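Local coordinates for magnetosome protein MamA (Magnetospirillum gryphiswaldense, PDB 3AS8) that probably serves as a tetratricopeptide-repeat scaffold on the magnetosome, recognising other copies of itself and so promoting assembly of a protein complex, at residues T85-Q90 and P97-V102; E63-S68 and A79-L84; Y10-G15 and D41-L46. One frame throughout, in Å; residues are numbered along the deposited sequence. Where two conformers were deposited one is given.

Interaction 1 of 3, residues T85-Q90 and P97-V102; sequences TYVQVQ and PLLVKV
Tyr86 and Val87, in the last turn of helix 76-88, face Leu98 and Leu99 of helix 92-105 across a fairly wide gap, the CA atoms of Tyr86 and Leu98 lying 9.6 Å apart. Side chains bridge it in two apolar pairs. CD1 of Leu98 comes in at the edge of the Tyr86 ring, close to the ring plane, and rests 3.7 Å from CE2 and almost as near to CD2. The ring is brought to this methyl by a first torsion that sets CG of Tyr86 beside its backbone N (chi1 -75°). One residue on, CG2 of Val87 meets CD1 of Leu99 at 3.8 Å, the two side chains crossing nearly at right angles. Helix 76-88 ends here in a Schellman motif, with Gln90 at positive phi as the C-prime residue and its N bonded to Val87 O at 3.0 Å. The phenol hydroxyl of Tyr86 is hydrogen-bonded to Glu66, which ties the ring to helix 58-71. Tyr86 also packs on Leu94 and Ala95, and Leu98 on Leu82 and Ile69, while Leu99 turns to Val112 and Leu116, leading from these two successive helices of the tetratricopeptide-repeat array into helix 110-122.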
loop_
_atom_site.group_PDB
_atom_site.type_symbol
_atom_site.label_atom_id
_atom_site.label_comp_id
_atom_site.label_asym_id
_atom_site.label_seq_id
_atom_site.Cartn_x
_atom_site.Cartn_y
_atom_site.Cartn_z
ATOM N N THR A 85 2.712 -2.138 -2.541
ATOM C CA THR A 85 3.044 -3.132 -3.537
ATOM C C THR A 85 3.885 -4.243 -2.912
ATOM O O THR A 85 3.608 -5.407 -3.169
ATOM C CB THR A 85 3.707 -2.575 -4.801
ATOM O OG1 THR A 85 2.806 -1.654 -5.427
ATOM C CG2 THR A 85 3.935 -3.704 -5.806
ATOM N N TYR A 86 4.855 -3.893 -2.085
ATOM C CA TYR A 86 5.622 -4.907 -1.359
ATOM C C TYR A 86 4.776 -5.884 -0.547
ATOM O O TYR A 86 4.992 -7.148 -0.585
ATOM C CB TYR A 86 6.653 -4.239 -0.507
ATOM C CG TYR A 86 7.868 -3.681 -1.227
ATOM C CD1 TYR A 86 8.467 -4.327 -2.332
ATOM C CD2 TYR A 86 8.548 -2.627 -0.666
ATOM C CE1 TYR A 86 9.686 -3.807 -2.903
ATOM C CE2 TYR A 86 9.717 -2.130 -1.194
ATOM C CZ TYR A 86 10.294 -2.722 -2.293
ATOM O OH TYR A 86 11.471 -2.137 -2.778
ATOM N N VAL A 87 3.763 -5.364 0.174
ATOM C CA VAL A 87 2.907 -6.265 0.943
ATOM C C VAL A 87 2.238 -7.219 -0.057
ATOM O O VAL A 87 2.103 -8.447 0.203
ATOM C CB VAL A 87 1.800 -5.488 1.754
ATOM C CG1 VAL A 87 0.872 -6.522 2.414
ATOM C CG2 VAL A 87 2.452 -4.465 2.697
ATOM N N GLN A 88 1.765 -6.681 -1.183
ATOM C CA GLN A 88 1.069 -7.530 -2.155
ATOM C C GLN A 88 1.970 -8.688 -2.658
ATOM O O GLN A 88 1.494 -9.760 -2.885
ATOM C CB GLN A 88 0.563 -6.731 -3.359
ATOM C CG GLN A 88 -0.780 -6.097 -3.090
ATOM C CD GLN A 88 -1.142 -5.086 -4.096
ATOM O OE1 GLN A 88 -0.298 -4.543 -4.829
ATOM N NE2 GLN A 88 -2.421 -4.809 -4.150
ATOM N N VAL A 89 3.255 -8.454 -2.804
ATOM C CA VAL A 89 4.211 -9.563 -3.225
ATOM C C VAL A 89 4.997 -10.191 -2.041
ATOM O O VAL A 89 6.054 -10.782 -2.236
ATOM C CB VAL A 89 5.189 -9.046 -4.309
ATOM C CG1 VAL A 89 4.454 -8.374 -5.383
ATOM C CG2 VAL A 89 6.217 -8.026 -3.768
ATOM N N GLN A 90 4.525 -9.986 -0.808
ATOM C CA GLN A 90 5.146 -10.557 0.421
ATOM C C GLN A 90 6.586 -10.196 0.677
ATOM O O GLN A 90 7.364 -10.990 1.293
ATOM C CB GLN A 90 4.944 -12.084 0.429
ATOM C CG GLN A 90 3.476 -12.359 0.120
ATOM C CD GLN A 90 2.895 -13.714 0.546
ATOM O OE1 GLN A 90 1.698 -13.944 0.326
ATOM N NE2 GLN A 90 3.703 -14.604 1.086
ATOM N N PRO A 97 9.368 -0.273 6.796
ATOM C CA PRO A 97 9.841 1.107 6.940
ATOM C C PRO A 97 9.072 2.137 6.106
ATOM O O PRO A 97 8.877 3.260 6.568
ATOM C CB PRO A 97 11.325 1.058 6.489
ATOM C CG PRO A 97 11.669 -0.389 6.351
ATOM C CD PRO A 97 10.420 -1.213 6.361
ATOM N N LEU A 98 8.624 1.761 4.920
ATOM C CA LEU A 98 7.904 2.679 4.071
ATOM C C LEU A 98 6.525 2.984 4.682
ATOM O O LEU A 98 6.111 4.139 4.767
ATOM C CB LEU A 98 7.749 2.082 2.635
ATOM C CG LEU A 98 9.068 1.897 1.799
ATOM C CD1 LEU A 98 8.867 0.977 0.559
ATOM C CD2 LEU A 98 9.671 3.212 1.389
ATOM N N LEU A 99 5.815 1.925 5.078
ATOM C CA LEU A 99 4.498 2.105 5.698
ATOM C C LEU A 99 4.551 2.829 7.067
ATOM O O LEU A 99 3.635 3.569 7.356
ATOM C CB LEU A 99 3.722 0.774 5.795
ATOM C CG LEU A 99 3.473 0.062 4.493
ATOM C CD1 LEU A 99 2.806 -1.331 4.737
ATOM C CD2 LEU A 99 2.675 0.868 3.450
ATOM N N VAL A 100 5.573 2.598 7.911
ATOM C CA VAL A 100 5.763 3.412 9.095
ATOM C C VAL A 100 5.830 4.876 8.733
ATOM O O VAL A 100 5.229 5.721 9.385
ATOM C CB VAL A 100 6.999 2.942 9.921
ATOM C CG1 VAL A 100 7.412 3.931 11.139
ATOM C CG2 VAL A 100 6.757 1.496 10.417
ATOM N N LYS A 101 6.599 5.214 7.694
ATOM C CA LYS A 101 6.806 6.605 7.361
ATOM C C LYS A 101 5.553 7.192 6.781
ATOM O O LYS A 101 5.162 8.318 7.100
ATOM C CB LYS A 101 7.979 6.702 6.369
ATOM C CG LYS A 101 8.252 8.127 5.840
ATOM C CD LYS A 101 9.297 8.055 4.670
ATOM C CE LYS A 101 9.960 9.399 4.407
ATOM N NZ LYS A 101 10.938 9.781 5.417
ATOM N N VAL A 102 4.852 6.432 5.975
ATOM C CA VAL A 102 3.610 6.943 5.388
ATOM C C VAL A 102 2.562 7.115 6.480
ATOM O O VAL A 102 1.924 8.164 6.537
ATOM C CB VAL A 102 3.050 6.038 4.290
ATOM C CG1 VAL A 102 1.705 6.505 3.866
ATOM C CG2 VAL A 102 4.030 5.908 3.111
#

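Interaction 2 of 3, residues E63-S68 and A79-L84; sequences ELLERS and ATVLGL
Leu65 and Leu82 sit opposite each other where helix 58-71 packs on helix 76-88, two successive helices of the tetratricopeptide-repeat array. The segment axes run at 136° to each other and approach to 9.9 Å, and the facing CA atoms of Leu65 and Leu82 are 6.2 Å apart.

The contact across the segments is apolar. Leu65 works with two parts of its side chain: its CB lies 3.9 Å from CD1 of Leu82, while its CD1 reaches past to CG1 of Val81. With CG of Leu82 anti to the backbone N (chi1 -179°), its two methyls rest on the facing surface of the other helix, CD1 against CB of Leu65 and CD2 by the Leu65 carbonyl group and the CA of Glu66. CG of Glu66 lies 4.2 Å from this same CD2, whereas its carboxylate leaves the apolar patch for the hydroxyl of Tyr86. Behind the contact, Leu65 touches Leu46 of helix 42-54 and Leu82 touches Leu98 of helix 92-105, so hydrophobic packing continues to both sides.

Two further sets of side-chain polar bonds stay within helix 58-71. Arg67 grips Glu63 side-on, NE and NH2 both reaching the single oxygen OE2, with NH2 at 2.6 Å and that oxygen close to the guanidinium plane. Ser68 OG donates back to Leu64 O at 2.7 Å, sharing this acceptor with its own backbone N from the opposite face of the carbonyl plane.

Val81 was modelled in two conformers; in the one described, its CG1 stands 3.4 Å from Leu65 CD1, a closeness that is doubtful given the second conformer.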
loop_
_atom_site.group_PDB
_atom_site.type_symbol
_atom_site.label_atom_id
_atom_site.label_comp_id
_atom_site.label_asym_id
_atom_site.label_seq_id
_atom_site.Cartn_x
_atom_site.Cartn_y
_atom_site.Cartn_z
ATOM N N GLU A 63 10.949 -1.883 -9.446
ATOM C CA GLU A 63 12.314 -1.360 -9.618
ATOM C C GLU A 63 12.324 0.158 -9.910
ATOM O O GLU A 63 13.192 0.877 -9.376
ATOM C CB GLU A 63 13.045 -2.192 -10.714
ATOM C CG GLU A 63 14.240 -1.537 -11.434
ATOM C CD GLU A 63 13.805 -0.694 -12.667
ATOM O OE1 GLU A 63 12.920 -1.136 -13.514
ATOM O OE2 GLU A 63 14.325 0.441 -12.731
ATOM N N LEU A 64 11.377 0.670 -10.743
ATOM C CA LEU A 64 11.297 2.137 -10.990
ATOM C C LEU A 64 10.912 2.899 -9.716
ATOM O O LEU A 64 11.381 4.025 -9.471
ATOM C CB LEU A 64 10.278 2.509 -12.103
ATOM C CG LEU A 64 10.769 2.699 -13.514
ATOM C CD1 LEU A 64 11.577 1.472 -13.886
ATOM C CD2 LEU A 64 9.597 2.968 -14.521
ATOM N N LEU A 65 10.099 2.271 -8.876
ATOM C CA LEU A 65 9.633 2.914 -7.672
ATOM C C LEU A 65 10.776 2.931 -6.686
ATOM O O LEU A 65 10.938 3.895 -5.990
ATOM C CB LEU A 65 8.389 2.225 -7.092
ATOM C CG LEU A 65 7.078 2.423 -7.873
ATOM C CD1 LEU A 65 5.996 1.466 -7.351
ATOM C CD2 LEU A 65 6.570 3.918 -7.875
ATOM N N GLU A 66 11.585 1.882 -6.680
ATOM C CA GLU A 66 12.756 1.823 -5.805
ATOM C C GLU A 66 13.803 2.904 -6.190
ATOM O O GLU A 66 14.392 3.533 -5.326
ATOM C CB GLU A 66 13.394 0.417 -5.907
ATOM C CG GLU A 66 12.611 -0.740 -5.243
ATOM C CD GLU A 66 13.087 -2.211 -5.578
ATOM O OE1 GLU A 66 12.528 -3.192 -4.949
ATOM O OE2 GLU A 66 13.970 -2.439 -6.477
ATOM N N ARG A 67 14.079 3.022 -7.497
ATOM C CA ARG A 67 14.941 4.074 -8.016
ATOM C C ARG A 67 14.345 5.484 -7.590
ATOM O O ARG A 67 15.061 6.397 -7.220
ATOM C CB ARG A 67 15.086 3.894 -9.548
ATOM C CG ARG A 67 16.404 4.313 -10.114
ATOM C CD ARG A 67 16.579 3.914 -11.573
ATOM N NE ARG A 67 16.250 2.507 -11.754
ATOM C CZ ARG A 67 17.133 1.515 -11.667
ATOM N NH1 ARG A 67 18.426 1.772 -11.417
ATOM N NH2 ARG A 67 16.715 0.266 -11.817
ATOM N N SER A 68 13.033 5.650 -7.652
ATOM C CA SER A 68 12.362 6.886 -7.233
ATOM C C SER A 68 12.575 7.218 -5.756
ATOM O O SER A 68 12.990 8.353 -5.378
ATOM C CB SER A 68 10.867 6.773 -7.504
ATOM O OG SER A 68 10.644 6.565 -8.932
ATOM N N ALA A 79 6.328 6.295 -1.560
ATOM C CA ALA A 79 6.431 5.393 -0.451
ATOM C C ALA A 79 5.158 4.556 -0.257
ATOM O O ALA A 79 5.248 3.347 0.063
ATOM C CB ALA A 79 6.819 6.231 0.853
ATOM N N THR A 80 3.995 5.186 -0.479
ATOM C CA THR A 80 2.675 4.549 -0.348
ATOM C C THR A 80 2.514 3.454 -1.380
ATOM O O THR A 80 2.245 2.266 -1.029
ATOM C CB THR A 80 1.532 5.571 -0.448
ATOM O OG1 THR A 80 1.756 6.605 0.498
ATOM C CG2 THR A 80 0.145 4.937 -0.170
ATOM N N VAL A 81 2.757 3.780 -2.656
ATOM C CA VAL A 81 2.659 2.781 -3.741
ATOM C C VAL A 81 3.601 1.626 -3.494
ATOM O O VAL A 81 3.247 0.446 -3.522
ATOM C CB VAL A 81 3.106 3.345 -5.125
ATOM C CG1 VAL A 81 2.843 2.257 -6.210
ATOM C CG2 VAL A 81 2.392 4.656 -5.441
ATOM N N LEU A 82 4.861 1.979 -3.274
ATOM C CA LEU A 82 5.853 0.964 -3.181
ATOM C C LEU A 82 5.618 0.088 -1.938
ATOM O O LEU A 82 5.662 -1.123 -2.038
ATOM C CB LEU A 82 7.230 1.543 -3.145
ATOM C CG LEU A 82 8.442 0.647 -3.062
ATOM C CD1 LEU A 82 8.371 -0.435 -4.223
ATOM C CD2 LEU A 82 9.805 1.538 -3.046
ATOM N N GLY A 83 5.337 0.706 -0.791
ATOM C CA GLY A 83 5.066 -0.045 0.445
ATOM C C GLY A 83 3.878 -0.948 0.263
ATOM O O GLY A 83 3.926 -2.119 0.613
ATOM N N LEU A 84 2.782 -0.432 -0.272
ATOM C CA LEU A 84 1.638 -1.304 -0.536
ATOM C C LEU A 84 1.919 -2.448 -1.513
ATOM O O LEU A 84 1.371 -3.576 -1.370
ATOM C CB LEU A 84 0.386 -0.476 -0.999
ATOM C CG LEU A 84 -0.142 0.451 0.116
ATOM C CD1 LEU A 84 -1.266 1.404 -0.403
ATOM C CD2 LEU A 84 -0.591 -0.442 1.351
#

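Interaction 3 of 3, residues Y10-G15 and D41-L46; sequences YYRDKG and DVEVAL
Asp41 OD1 accepts from both Arg12 NH2 and Val44 N, joining helix 5-20 to the N-terminus of helix 42-54 in this tetratricopeptide-repeat protein. Asp41 is the N-cap of helix 42-54: Val44 N reaches OD1 at 3.2 Å from well above the carboxylate plane, and Glu43 N adds a weak bond. Arg12 holds the same carboxylate side-on, one nitrogen to each oxygen. NE meets OD2 at 2.8 Å in a nearly straight bond (174°), with OD2 in the guanidinium plane; NH2 meets the syn lone pair of OD1 at a longer 3.3 Å. The two flat groups are turned 32° from coplanar, and the cationic grip is likely to stabilise the negative charge of the cap. Arg12 spans the gap because CG is anti to the backbone N (chi1 -179°) and the chain stays extended as far as NE. On the way, CG of Arg12 packs 3.7 Å from CG2 of Val44, a residue that also touches Tyr35. An alanine here would remove both salt-bridge bonds, and is likely to leave Asp41 capping its helix without its charge mate and Val44 with less apolar cover. At the far end of the arginine, NH2 of Arg12 lies 3.5 Å from CB of Glu43.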
loop_
_atom_site.group_PDB
_atom_site.type_symbol
_atom_site.label_atom_id
_atom_site.label_comp_id
_atom_site.label_asym_id
_atom_site.label_seq_id
_atom_site.Cartn_x
_atom_site.Cartn_y
_atom_site.Cartn_z
ATOM N N TYR A 10 6.206 16.677 -24.498
ATOM C CA TYR A 10 5.008 16.109 -25.077
ATOM C C TYR A 10 4.622 14.736 -24.423
ATOM O O TYR A 10 3.461 14.496 -24.068
ATOM C CB TYR A 10 5.145 15.971 -26.620
ATOM C CG TYR A 10 3.950 15.334 -27.318
ATOM C CD1 TYR A 10 2.823 16.087 -27.657
ATOM C CD2 TYR A 10 3.961 14.005 -27.694
ATOM C CE1 TYR A 10 1.762 15.518 -28.283
ATOM C CE2 TYR A 10 2.926 13.441 -28.329
ATOM C CZ TYR A 10 1.818 14.185 -28.620
ATOM O OH TYR A 10 0.766 13.608 -29.266
ATOM N N TYR A 11 5.589 13.836 -24.328
ATOM C CA TYR A 11 5.317 12.433 -23.887
ATOM C C TYR A 11 5.142 12.451 -22.361
ATOM O O TYR A 11 4.305 11.766 -21.837
ATOM C CB TYR A 11 6.451 11.455 -24.345
ATOM C CG TYR A 11 6.381 11.218 -25.856
ATOM C CD1 TYR A 11 5.340 10.516 -26.423
ATOM C CD2 TYR A 11 7.325 11.798 -26.719
ATOM C CE1 TYR A 11 5.248 10.316 -27.839
ATOM C CE2 TYR A 11 7.215 11.678 -28.074
ATOM C CZ TYR A 11 6.181 10.915 -28.650
ATOM O OH TYR A 11 6.112 10.789 -30.054
ATOM N N ARG A 12 5.867 13.350 -21.681
ATOM C CA ARG A 12 5.748 13.492 -20.213
ATOM C C ARG A 12 4.387 13.929 -19.822
ATOM O O ARG A 12 3.754 13.283 -19.029
ATOM C CB ARG A 12 6.788 14.445 -19.677
ATOM C CG ARG A 12 6.762 14.648 -18.149
ATOM C CD ARG A 12 7.816 15.751 -17.755
ATOM N NE ARG A 12 8.120 15.651 -16.338
ATOM C CZ ARG A 12 7.298 16.060 -15.371
ATOM N NH1 ARG A 12 6.123 16.636 -15.669
ATOM N NH2 ARG A 12 7.657 15.918 -14.101
ATOM N N ASP A 13 3.924 15.031 -20.386
ATOM C CA ASP A 13 2.647 15.583 -20.042
ATOM C C ASP A 13 1.527 14.610 -20.390
ATOM O O ASP A 13 0.593 14.417 -19.583
ATOM C CB ASP A 13 2.320 16.889 -20.842
ATOM C CG ASP A 13 3.174 18.118 -20.418
ATOM O OD1 ASP A 13 3.994 18.002 -19.458
ATOM O OD2 ASP A 13 3.003 19.202 -21.108
ATOM N N LYS A 14 1.564 14.065 -21.620
ATOM C CA LYS A 14 0.531 13.151 -22.054
ATOM C C LYS A 14 0.530 11.841 -21.162
ATOM O O LYS A 14 -0.554 11.295 -20.800
ATOM C CB LYS A 14 0.669 12.846 -23.549
ATOM C CG LYS A 14 -0.619 12.571 -24.275
ATOM C CD LYS A 14 -0.407 12.582 -25.812
ATOM C CE LYS A 14 -1.699 12.789 -26.614
ATOM N NZ LYS A 14 -2.969 12.207 -26.033
ATOM N N GLY A 15 1.722 11.333 -20.860
ATOM C CA GLY A 15 1.851 10.094 -20.096
ATOM C C GLY A 15 1.338 10.181 -18.666
ATOM O O GLY A 15 0.580 9.331 -18.165
ATOM N N ASP A 41 13.803 11.505 -13.584
ATOM C CA ASP A 41 12.642 12.401 -13.287
ATOM C C ASP A 41 11.648 11.641 -12.410
ATOM O O ASP A 41 11.078 10.654 -12.892
ATOM C CB ASP A 41 11.996 12.776 -14.619
ATOM C CG ASP A 41 10.712 13.655 -14.505
ATOM O OD1 ASP A 41 9.864 13.578 -13.562
ATOM O OD2 ASP A 41 10.519 14.440 -15.452
ATOM N N VAL A 42 11.435 12.085 -11.151
ATOM C CA VAL A 42 10.714 11.244 -10.133
ATOM C C VAL A 42 9.243 11.096 -10.513
ATOM O O VAL A 42 8.648 10.027 -10.351
ATOM C CB VAL A 42 10.870 11.755 -8.651
ATOM C CG1 VAL A 42 10.255 13.097 -8.439
ATOM C CG2 VAL A 42 10.229 10.774 -7.648
ATOM N N GLU A 43 8.681 12.127 -11.115
ATOM C CA GLU A 43 7.246 12.105 -11.443
ATOM C C GLU A 43 6.957 11.157 -12.626
ATOM O O GLU A 43 5.909 10.476 -12.647
ATOM C CB GLU A 43 6.840 13.541 -11.704
ATOM C CG GLU A 43 5.477 13.928 -11.239
ATOM C CD GLU A 43 5.181 13.626 -9.795
ATOM O OE1 GLU A 43 4.089 13.056 -9.561
ATOM O OE2 GLU A 43 5.988 13.964 -8.905
ATOM N N VAL A 44 7.920 11.076 -13.558
ATOM C CA VAL A 44 7.877 10.159 -14.666
ATOM C C VAL A 44 8.088 8.731 -14.100
ATOM O O VAL A 44 7.259 7.829 -14.376
ATOM C CB VAL A 44 8.908 10.530 -15.755
ATOM C CG1 VAL A 44 9.117 9.347 -16.727
ATOM C CG2 VAL A 44 8.458 11.848 -16.502
ATOM N N ALA A 45 9.119 8.525 -13.247
ATOM C CA ALA A 45 9.356 7.185 -12.691
ATOM C C ALA A 45 8.177 6.658 -11.811
ATOM O O ALA A 45 7.801 5.479 -11.882
ATOM C CB ALA A 45 10.707 7.097 -11.917
ATOM N N LEU A 46 7.570 7.545 -11.046
ATOM C CA LEU A 46 6.445 7.206 -10.221
ATOM C C LEU A 46 5.226 6.769 -11.030
ATOM O O LEU A 46 4.617 5.727 -10.736
ATOM C CB LEU A 46 6.066 8.367 -9.385
ATOM C CG LEU A 46 4.690 8.271 -8.698
ATOM C CD1 LEU A 46 4.620 7.027 -7.692
ATOM C CD2 LEU A 46 4.340 9.531 -7.949
#

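Overall arrangement
Along the chain the contacts follow in the order interaction 3, interaction 2, interaction 1, none overlapping the next. Interactions 1 and 2 share helix 76-88, and their centres are about 9 Å apart; among the places where they meet, Val102 packs against Ala79 and Thr80. Interaction 3 lies about 16 Å from interaction 2, centre to centre, and joins it where helix 42-54 packs on helix 58-71, with Ala45 against Ser68. Between interactions 1 and 3 there is no direct touch, their centres being about 24 Å apart. Contact thus passes from helix to neighbouring helix, as expected of a tetratricopeptide-repeat array, consistent with a scaffold for protein binding.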